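Local structure of MccF (Escherichia coli, 4IIY) at residues 244-249 / 283-288; 251-256 / 289-294; 54-59 / 167-172. The protein is an S66-family hydrolase that gives self-immunity to the antibiotic microcin C7, probably by cleaving the peptide-like bond of its toxic processed form. The protein carries 1 engineered substitution. All blocks are in the same frame, centred on the assembly; numbering follows the deposited sequence.

Contact 1: 244-249 / 283-288; sequences GNLNTL and FSMLKL. With 1EI (5'-O-(L-alpha-glutamylsulfamoyl)inosine), chain K.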
loop_
_atom_site.group_PDB
_atom_site.type_symbol
_atom_site.label_atom_id
_atom_site.label_comp_id
_atom_site.label_asym_id
_atom_site.label_seq_id
_atom_site.Cartn_x
_atom_site.Cartn_y
_atom_site.Cartn_z
ATOM N N GLY B 244 -12.681 4.747 -4.427
ATOM C CA GLY B 244 -12.082 4.194 -5.632
ATOM C C GLY B 244 -11.327 2.925 -5.306
ATOM O O GLY B 244 -11.740 2.141 -4.438
ATOM N N ASN B 245 -10.214 2.718 -6.000
ATOM C CA ASN B 245 -9.385 1.550 -5.731
ATOM C C ASN B 245 -8.652 1.749 -4.413
ATOM O O ASN B 245 -7.853 2.674 -4.266
ATOM C CB ASN B 245 -8.402 1.328 -6.881
ATOM C CG ASN B 245 -7.559 0.077 -6.700
ATOM O OD1 ASN B 245 -6.443 0.130 -6.160
ATOM N ND2 ASN B 245 -8.072 -1.056 -7.168
ATOM N N LEU B 246 -8.915 0.875 -3.451
ATOM C CA LEU B 246 -8.441 1.092 -2.090
ATOM C C LEU B 246 -6.922 0.995 -1.978
ATOM O O LEU B 246 -6.285 1.847 -1.364
ATOM C CB LEU B 246 -9.146 0.143 -1.122
ATOM C CG LEU B 246 -8.723 0.214 0.340
ATOM C CD1 LEU B 246 -8.825 1.632 0.894
ATOM C CD2 LEU B 246 -9.567 -0.771 1.160
ATOM N N ASN B 247 -6.322 -0.026 -2.586
ATOM C CA ASN B 247 -4.875 -0.099 -2.551
ATOM C C ASN B 247 -4.240 1.169 -3.138
ATOM O O ASN B 247 -3.245 1.683 -2.617
ATOM C CB ASN B 247 -4.389 -1.342 -3.289
ATOM C CG ASN B 247 -2.940 -1.652 -2.998
ATOM O OD1 ASN B 247 -2.561 -1.864 -1.851
ATOM N ND2 ASN B 247 -2.118 -1.671 -4.037
ATOM N N THR B 248 -4.794 1.677 -4.233
ATOM C CA THR B 248 -4.253 2.894 -4.834
ATOM C C THR B 248 -4.370 4.118 -3.917
ATOM O O THR B 248 -3.490 4.984 -3.909
ATOM C CB THR B 248 -4.929 3.183 -6.183
ATOM O OG1 THR B 248 -4.701 2.079 -7.060
ATOM C CG2 THR B 248 -4.361 4.438 -6.829
ATOM N N LEU B 249 -5.442 4.196 -3.134
ATOM C CA LEU B 249 -5.618 5.320 -2.221
ATOM C C LEU B 249 -4.457 5.443 -1.231
ATOM O O LEU B 249 -4.151 6.542 -0.770
ATOM C CB LEU B 249 -6.951 5.226 -1.477
ATOM C CG LEU B 249 -8.192 5.475 -2.340
ATOM C CD1 LEU B 249 -9.460 5.160 -1.547
ATOM C CD2 LEU B 249 -8.246 6.899 -2.893
ATOM N N PHE B 283 -8.406 -2.907 5.047
ATOM C CA PHE B 283 -9.595 -2.621 5.843
ATOM C C PHE B 283 -9.178 -2.078 7.218
ATOM O O PHE B 283 -9.787 -1.129 7.730
ATOM C CB PHE B 283 -10.463 -3.872 6.024
ATOM C CG PHE B 283 -11.224 -4.316 4.789
ATOM C CD1 PHE B 283 -11.407 -3.482 3.697
ATOM C CD2 PHE B 283 -11.775 -5.590 4.752
ATOM C CE1 PHE B 283 -12.129 -3.926 2.582
ATOM C CE2 PHE B 283 -12.500 -6.036 3.665
ATOM C CZ PHE B 283 -12.686 -5.202 2.581
ATOM N N SER B 284 -8.148 -2.663 7.829
ATOM C CA SER B 284 -7.669 -2.136 9.108
ATOM C C SER B 284 -7.098 -0.718 8.983
ATOM O O SER B 284 -7.282 0.089 9.885
ATOM C CB SER B 284 -6.686 -3.090 9.785
ATOM O OG SER B 284 -7.416 -4.133 10.430
ATOM N N MET B 285 -6.443 -0.404 7.863
ATOM C CA MET B 285 -5.998 0.968 7.618
ATOM C C MET B 285 -7.170 1.943 7.723
ATOM O O MET B 285 -7.091 2.968 8.400
ATOM C CB MET B 285 -5.325 1.069 6.247
ATOM C CG MET B 285 -4.692 2.432 5.926
ATOM S SD MET B 285 -5.849 3.708 5.348
ATOM C CE MET B 285 -6.322 3.009 3.770
ATOM N N LEU B 286 -8.272 1.612 7.060
ATOM C CA LEU B 286 -9.467 2.458 7.123
ATOM C C LEU B 286 -9.974 2.594 8.560
ATOM O O LEU B 286 -10.332 3.684 9.007
ATOM C CB LEU B 286 -10.574 1.902 6.225
ATOM C CG LEU B 286 -10.276 1.883 4.726
ATOM C CD1 LEU B 286 -11.349 1.076 3.996
ATOM C CD2 LEU B 286 -10.173 3.306 4.194
ATOM N N LYS B 287 -10.012 1.477 9.275
ATOM C CA LYS B 287 -10.463 1.501 10.656
ATOM C C LYS B 287 -9.601 2.438 11.499
ATOM O O LYS B 287 -10.125 3.269 12.254
ATOM C CB LYS B 287 -10.455 0.091 11.249
ATOM C CG LYS B 287 -10.979 0.022 12.697
ATOM C CD LYS B 287 -10.649 -1.319 13.340
ATOM C CE LYS B 287 -11.099 -1.382 14.799
ATOM N NZ LYS B 287 -12.576 -1.457 14.922
ATOM N N LEU B 288 -8.278 2.312 11.374
ATOM C CA LEU B 288 -7.367 3.128 12.179
ATOM C C LEU B 288 -7.573 4.605 11.887
ATOM O O LEU B 288 -7.371 5.463 12.752
ATOM C CB LEU B 288 -5.906 2.762 11.922
ATOM C CG LEU B 288 -5.496 1.318 12.201
ATOM C CD1 LEU B 288 -4.007 1.141 11.962
ATOM C CD2 LEU B 288 -5.870 0.879 13.614
HETATM O O6 1EI K . -1.736 -9.988 -19.151
HETATM C C6 1EI K . -2.889 -9.836 -18.693
HETATM N N1 1EI K . -3.791 -10.838 -18.714
HETATM C C2 1EI K . -5.036 -10.688 -18.229
HETATM N N3 1EI K . -5.482 -9.540 -17.692
HETATM C C5 1EI K . -3.302 -8.543 -18.117
HETATM C C4 1EI K . -4.671 -8.463 -17.615
HETATM N N7 1EI K . -2.744 -7.332 -17.916
HETATM C C8 1EI K . -3.676 -6.542 -17.331
HETATM N N9 1EI K . -4.817 -7.226 -17.155
HETATM C "C1'" 1EI K . -6.055 -6.717 -16.542
HETATM O "O4'" 1EI K . -6.229 -5.326 -16.774
HETATM C "C2'" 1EI K . -5.945 -6.874 -15.040
HETATM O "O2'" 1EI K . -6.479 -8.137 -14.641
HETATM C "C3'" 1EI K . -6.765 -5.719 -14.510
HETATM O "O3'" 1EI K . -8.039 -6.195 -14.084
HETATM C "C4'" 1EI K . -6.973 -4.782 -15.687
HETATM C "C5'" 1EI K . -6.519 -3.363 -15.372
HETATM O "O5'" 1EI K . -5.115 -3.327 -15.100
HETATM S SBF 1EI K . -4.539 -2.089 -14.400
HETATM O OAE 1EI K . -3.178 -1.895 -14.852
HETATM O OAF 1EI K . -5.393 -0.988 -14.758
HETATM N NAQ 1EI K . -4.624 -2.370 -12.880
HETATM C C 1EI K . -4.354 -1.504 -11.881
HETATM O O 1EI K . -4.008 -0.332 -11.982
HETATM C CA 1EI K . -4.541 -2.032 -10.487
HETATM N N 1EI K . -4.863 -3.448 -10.510
HETATM C CB 1EI K . -3.290 -1.755 -9.659
HETATM C CG 1EI K . -3.650 -1.399 -8.219
HETATM C CD 1EI K . -3.937 -2.649 -7.419
HETATM O OE1 1EI K . -4.203 -3.708 -8.024
HETATM O OE2 1EI K . -3.895 -2.570 -6.179
#
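Leu246 reaches from the short helix 246-249 to helix 276-288, where it meets Phe283, Met285 and Leu286. Its CB points toward that helix. CG is anti to the backbone N (chi1 178°), and from there both methyls reach Leu286. CD2 lies 3.8 Å from Leu286 CD1, and the two leucines meet tip to tip. Leu246 CD2 also approaches the Phe283 ring obliquely, 4.1 Å from its CD1. The other methyl, Leu246 CD1, is 3.9 Å from Leu286 CD2 and 4.1 Å from Met285 CE. All four residues are buried, and no hydrogen bond links the two segments. Asn245, just before Leu246, is the N-cap of helix 246-249. Its OD1 accepts from Thr248 N at 3.0 Å and, from above the carbonyl plane, from Thr248 OG1 at 2.8 Å. Asn245 ND2 donates to Glu270, a predicted charge-relay residue. A leucine here would probably leave Thr248 N and OG1 without their shared acceptor and Glu270 without this donor. Asn247 ND2 gives a hydrogen bond of 2.9 Å to OE2 of the ligand's glutamyl group. The strand-to-helix turn thus packs on helix 276-288 and forms part of the glutamyl end of the ligand pocket.

Contact 2: 251-256 / 289-294; sequences GIWGSE and NRVFDK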
loop_
_atom_site.group_PDB
_atom_site.type_symbol
_atom_site.label_atom_id
_atom_site.label_comp_id
_atom_site.label_asym_id
_atom_site.label_seq_id
_atom_site.Cartn_x
_atom_site.Cartn_y
_atom_site.Cartn_z
ATOM N N GLY B 251 -1.484 5.482 -1.879
ATOM C CA GLY B 251 -0.440 6.300 -2.476
ATOM C C GLY B 251 -0.674 7.799 -2.394
ATOM O O GLY B 251 0.245 8.569 -2.684
ATOM N N ILE B 252 -1.882 8.217 -2.010
ATOM C CA ILE B 252 -2.197 9.636 -1.830
ATOM C C ILE B 252 -2.643 9.947 -0.401
ATOM O O ILE B 252 -2.854 11.116 -0.049
ATOM C CB ILE B 252 -3.270 10.134 -2.830
ATOM C CG1 ILE B 252 -4.638 9.466 -2.593
ATOM C CG2 ILE B 252 -2.791 9.930 -4.259
ATOM C CD1 ILE B 252 -5.757 10.042 -3.458
ATOM N N TRP B 253 -2.789 8.906 0.419
ATOM C CA TRP B 253 -3.346 9.043 1.757
ATOM C C TRP B 253 -2.529 10.041 2.582
ATOM O O TRP B 253 -1.302 10.053 2.517
ATOM C CB TRP B 253 -3.389 7.671 2.452
ATOM C CG TRP B 253 -4.406 7.571 3.525
ATOM C CD1 TRP B 253 -4.227 7.836 4.850
ATOM C CD2 TRP B 253 -5.777 7.196 3.369
ATOM N NE1 TRP B 253 -5.399 7.631 5.532
ATOM C CE2 TRP B 253 -6.370 7.245 4.644
ATOM C CE3 TRP B 253 -6.556 6.800 2.277
ATOM C CZ2 TRP B 253 -7.712 6.928 4.856
ATOM C CZ3 TRP B 253 -7.890 6.485 2.490
ATOM C CH2 TRP B 253 -8.454 6.553 3.770
ATOM N N GLY B 254 -3.220 10.876 3.347
ATOM C CA GLY B 254 -2.559 11.831 4.224
ATOM C C GLY B 254 -2.199 13.146 3.557
ATOM O O GLY B 254 -1.907 14.138 4.239
ATOM N N SER B 255 -2.205 13.163 2.226
ATOM C CA SER B 255 -1.806 14.345 1.463
ATOM C C SER B 255 -2.989 15.241 1.120
ATOM O O SER B 255 -4.150 14.865 1.307
ATOM C CB SER B 255 -1.096 13.940 0.163
ATOM O OG SER B 255 -2.027 13.599 -0.859
ATOM N N GLU B 256 -2.675 16.420 0.591
ATOM C CA GLU B 256 -3.683 17.374 0.148
ATOM C C GLU B 256 -4.486 16.845 -1.039
ATOM O O GLU B 256 -5.521 17.412 -1.391
ATOM C CB GLU B 256 -3.024 18.719 -0.199
ATOM C CG GLU B 256 -2.121 18.685 -1.426
ATOM C CD GLU B 256 -1.100 19.820 -1.437
ATOM O OE1 GLU B 256 -1.282 20.781 -2.211
ATOM O OE2 GLU B 256 -0.117 19.748 -0.672
ATOM N N ASN B 289 -7.972 4.898 10.655
ATOM C CA ASN B 289 -8.193 6.267 10.219
ATOM C C ASN B 289 -9.580 6.829 10.557
ATOM O O ASN B 289 -9.930 7.927 10.131
ATOM C CB ASN B 289 -7.907 6.379 8.727
ATOM C CG ASN B 289 -6.443 6.627 8.453
ATOM O OD1 ASN B 289 -6.006 7.780 8.387
ATOM N ND2 ASN B 289 -5.666 5.565 8.348
ATOM N N ARG B 290 -10.336 6.081 11.347
ATOM C CA ARG B 290 -11.665 6.489 11.826
ATOM C C ARG B 290 -12.701 6.592 10.718
ATOM O O ARG B 290 -13.772 7.188 10.907
ATOM C CB ARG B 290 -11.602 7.799 12.631
ATOM C CG ARG B 290 -10.638 7.748 13.811
ATOM C CD ARG B 290 -10.659 9.063 14.579
ATOM N NE ARG B 290 -9.764 9.051 15.732
ATOM C CZ ARG B 290 -10.116 8.654 16.951
ATOM N NH1 ARG B 290 -11.351 8.230 17.182
ATOM N NH2 ARG B 290 -9.232 8.681 17.941
ATOM N N VAL B 291 -12.410 6.003 9.564
ATOM C CA VAL B 291 -13.344 6.054 8.460
ATOM C C VAL B 291 -14.681 5.401 8.836
ATOM O O VAL B 291 -15.751 5.891 8.453
ATOM C CB VAL B 291 -12.744 5.391 7.210
ATOM C CG1 VAL B 291 -13.784 5.291 6.107
ATOM C CG2 VAL B 291 -11.516 6.173 6.734
ATOM N N PHE B 292 -14.626 4.314 9.598
ATOM C CA PHE B 292 -15.838 3.578 9.951
ATOM C C PHE B 292 -16.635 4.266 11.067
ATOM O O PHE B 292 -17.746 3.841 11.387
ATOM C CB PHE B 292 -15.517 2.117 10.293
ATOM C CG PHE B 292 -14.836 1.366 9.171
ATOM C CD1 PHE B 292 -15.232 1.539 7.852
ATOM C CD2 PHE B 292 -13.784 0.501 9.438
ATOM C CE1 PHE B 292 -14.599 0.856 6.821
ATOM C CE2 PHE B 292 -13.153 -0.187 8.408
ATOM C CZ PHE B 292 -13.561 -0.008 7.106
ATOM N N ASP B 293 -16.083 5.336 11.636
ATOM C CA ASP B 293 -16.825 6.179 12.571
ATOM C C ASP B 293 -17.614 7.254 11.832
ATOM O O ASP B 293 -18.483 7.905 12.423
ATOM C CB ASP B 293 -15.878 6.858 13.571
ATOM C CG ASP B 293 -15.245 5.882 14.550
ATOM O OD1 ASP B 293 -15.811 4.792 14.770
ATOM O OD2 ASP B 293 -14.178 6.226 15.110
ATOM N N LYS B 294 -17.301 7.452 10.556
ATOM C CA LYS B 294 -17.899 8.525 9.773
ATOM C C LYS B 294 -18.931 8.065 8.755
ATOM O O LYS B 294 -19.974 8.703 8.604
ATOM C CB LYS B 294 -16.820 9.296 9.015
ATOM C CG LYS B 294 -15.837 10.074 9.871
ATOM C CD LYS B 294 -14.730 10.615 8.963
ATOM C CE LYS B 294 -13.639 11.365 9.697
ATOM N NZ LYS B 294 -12.557 11.723 8.725
#
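Trp253 NE1 donates to Asn289 OD1 at 2.9 Å, and the bond is nearly straight, with an N-H...O angle of 171°. OD1 sits at the edge of the indole, almost in its plane. Seen from the amide the geometry is different: the donor stands above the carbonyl plane, well off the lone pairs. Ring and amide planes are 79° apart. Beside this bond, Asn289 CB packs 3.9 Å from Trp253 CZ2. Further along the same ring, Trp253 CH2 meets Val291 CG2 at 4.3 Å, again near the ring plane. Asn289 follows helix 276-288, which ends in a Schellman motif. Arg290, with positive phi, is its C-prime residue, and Val291 N bonds back to Leu286 O. Trp253 is presented by a type II beta turn from Ile252 to Ser255. Gly254 takes the third position with phi 86°, where a CB would strike the preceding carbonyl O. Ile252 O is gripped twice, by Ser255 N at 3.1 Å and Ser255 OG at 2.7 Å. The Asn289 amide is held at its other end too, since ND2 donates to Met285 O and to Trp253 O of the second subunit. That bond is reciprocated across the dimer interface, where Arg290 also forms a salt bridge with Glu256 of the second subunit.

Contact 3: 54-59 / 167-172; sequences PATVTA and ALIPSF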
loop_
_atom_site.group_PDB
_atom_site.type_symbol
_atom_site.label_atom_id
_atom_site.label_comp_id
_atom_site.label_asym_id
_atom_site.label_seq_id
_atom_site.Cartn_x
_atom_site.Cartn_y
_atom_site.Cartn_z
ATOM N N PRO B 54 2.572 1.023 -19.837
ATOM C CA PRO B 54 2.570 1.355 -21.269
ATOM C C PRO B 54 1.804 0.339 -22.121
ATOM O O PRO B 54 2.362 -0.225 -23.076
ATOM C CB PRO B 54 4.057 1.318 -21.618
ATOM C CG PRO B 54 4.595 0.232 -20.737
ATOM C CD PRO B 54 3.857 0.428 -19.418
ATOM N N ALA B 55 0.531 0.126 -21.815
ATOM C CA ALA B 55 -0.211 -0.953 -22.451
ATOM C C ALA B 55 -0.581 -0.703 -23.909
ATOM O O ALA B 55 -0.973 -1.644 -24.593
ATOM C CB ALA B 55 -1.448 -1.357 -21.618
ATOM N N THR B 56 -0.464 0.524 -24.407
ATOM C CA THR B 56 -0.638 0.716 -25.847
ATOM C C THR B 56 0.436 -0.039 -26.625
ATOM O O THR B 56 0.245 -0.334 -27.810
ATOM C CB THR B 56 -0.662 2.196 -26.280
ATOM O OG1 THR B 56 0.595 2.825 -25.995
ATOM C CG2 THR B 56 -1.811 2.948 -25.605
ATOM N N VAL B 57 1.549 -0.349 -25.963
ATOM C CA VAL B 57 2.597 -1.200 -26.526
ATOM C C VAL B 57 2.461 -2.650 -26.052
ATOM O O VAL B 57 2.464 -3.585 -26.860
ATOM C CB VAL B 57 4.013 -0.669 -26.173
ATOM C CG1 VAL B 57 5.099 -1.637 -26.648
ATOM C CG2 VAL B 57 4.228 0.718 -26.772
ATOM N N THR B 58 2.328 -2.854 -24.747
ATOM C CA THR B 58 2.371 -4.210 -24.216
ATOM C C THR B 58 1.076 -5.007 -24.387
ATOM O O THR B 58 1.093 -6.223 -24.252
ATOM C CB THR B 58 2.780 -4.225 -22.738
ATOM O OG1 THR B 58 1.821 -3.486 -21.978
ATOM C CG2 THR B 58 4.172 -3.614 -22.548
ATOM N N ALA B 59 -0.036 -4.324 -24.658
ATOM C CA ALA B 59 -1.323 -4.961 -24.958
ATOM C C ALA B 59 -1.891 -4.325 -26.220
ATOM O O ALA B 59 -3.045 -3.908 -26.272
ATOM C CB ALA B 59 -2.301 -4.822 -23.788
ATOM N N ALA B 167 -11.624 2.194 -18.733
ATOM C CA ALA B 167 -10.363 2.555 -19.365
ATOM C C ALA B 167 -10.325 1.869 -20.729
ATOM O O ALA B 167 -10.834 0.755 -20.900
ATOM C CB ALA B 167 -9.181 2.131 -18.500
ATOM N N LEU B 168 -9.723 2.529 -21.705
ATOM C CA LEU B 168 -9.831 2.104 -23.089
ATOM C C LEU B 168 -9.438 0.646 -23.316
ATOM O O LEU B 168 -10.187 -0.115 -23.945
ATOM C CB LEU B 168 -8.998 3.041 -23.954
ATOM C CG LEU B 168 -8.908 2.723 -25.450
ATOM C CD1 LEU B 168 -10.264 2.773 -26.105
ATOM C CD2 LEU B 168 -7.922 3.679 -26.128
ATOM N N ILE B 169 -8.281 0.262 -22.800
ATOM C CA ILE B 169 -7.727 -1.056 -23.091
ATOM C C ILE B 169 -8.443 -2.194 -22.341
ATOM O O ILE B 169 -9.019 -3.086 -22.971
ATOM C CB ILE B 169 -6.181 -1.073 -22.933
ATOM C CG1 ILE B 169 -5.548 -0.074 -23.913
ATOM C CG2 ILE B 169 -5.633 -2.482 -23.129
ATOM C CD1 ILE B 169 -4.039 0.073 -23.766
ATOM N N PRO B 170 -8.446 -2.176 -20.999
ATOM C CA PRO B 170 -9.108 -3.302 -20.330
ATOM C C PRO B 170 -10.617 -3.301 -20.553
ATOM O O PRO B 170 -11.211 -4.365 -20.698
ATOM C CB PRO B 170 -8.777 -3.080 -18.844
ATOM C CG PRO B 170 -8.502 -1.617 -18.730
ATOM C CD PRO B 170 -7.848 -1.235 -20.039
ATOM N N SER B 171 -11.241 -2.132 -20.588
ATOM C CA SER B 171 -12.699 -2.109 -20.611
ATOM C C SER B 171 -13.285 -2.246 -22.012
ATOM O O SER B 171 -14.197 -3.039 -22.243
ATOM C CB SER B 171 -13.231 -0.832 -19.956
ATOM O OG SER B 171 -12.669 -0.628 -18.670
ATOM N N PHE B 172 -12.790 -1.444 -22.945
ATOM C CA PHE B 172 -13.357 -1.453 -24.292
ATOM C C PHE B 172 -12.655 -2.411 -25.249
ATOM O O PHE B 172 -13.154 -2.644 -26.342
ATOM C CB PHE B 172 -13.488 -0.035 -24.862
ATOM C CG PHE B 172 -14.531 0.786 -24.159
ATOM C CD1 PHE B 172 -15.834 0.328 -24.079
ATOM C CD2 PHE B 172 -14.213 1.988 -23.549
ATOM C CE1 PHE B 172 -16.808 1.067 -23.409
ATOM C CE2 PHE B 172 -15.180 2.728 -22.898
ATOM C CZ PHE B 172 -16.474 2.265 -22.827
#
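Ile169 carries this contact, touching Ala55, Thr56 and Ala59. It joins two short helices that follow strands of the six-stranded mixed sheet, which has five parallel strands and one antiparallel strand at its edge. Segment 54-59 comes after strand 45-49 and segment 167-172 after strand 162-164. Ala167 opens the second segment, and its N-H turns inward to a side chain one helical turn on. Leu168 packs on Phe63 and Leu70 of helix 60-72, and its backbone bonds to Ser115. Ile169 comes next and points toward helix 55-58. CG1 lies anti to the carbonyl carbon (chi1 -61°), and the chain runs on extended to CD1. That methyl rests against the peptide link between Ala55 and Thr56. It is 3.5 Å from Ala55 C and 3.7 Å from Thr56 N. Ala55 CB also lies 3.7 Å from Ile169 CD1, and Thr56 CG2 is 4.1 Å from the same methyl. The Thr56 and Ile169 side chains cross at about a right angle, while Thr56 OG1 is bonded to Gly84 N. The other branch, Ile169 CG2, meets Ala59 CB at 4.1 Å. Ala59 is both the first residue beyond helix 55-58 and the N-cap of helix 60-72. Its N is bonded to Ala55 O at 2.8 Å, which helps to hold this residue beside Ile169. The contact is wholly apolar between side chains, and all four residues are buried. Pro170 follows and touches the ligand. Arg62 of helix 60-72 bonds to the carbonyl oxygens of both Ile169 and Pro170, tying this turn to the same helix. Ser171 then closes the turn: its OG accepts from Ala167 N at 3.0 Å, with an N-H...O angle of 144°.

In the fold
Contacts 1 and 2 are neighbours, with centres 8 Å apart. Helix 276-288 supplies the second segment of contact 1, and the chain turns directly after it into segment 289-294. Met285 SD lies 3.6 Å from Trp253 CE2, so one methionine serves both contacts. Both also touch the second subunit. Contact 3 lies apart, on the opposite side of the chain's centre from contact 2. Its centre is 26 Å from that of contact 1 and 30 Å from that of contact 2. The ligand spans the gap between contacts 1 and 3: Asn247 holds its glutamyl carboxylate, and Pro170 touches its ribose. Contact 2 stays away from the pocket, with the Trp253 side chain about 13 Å from the ligand.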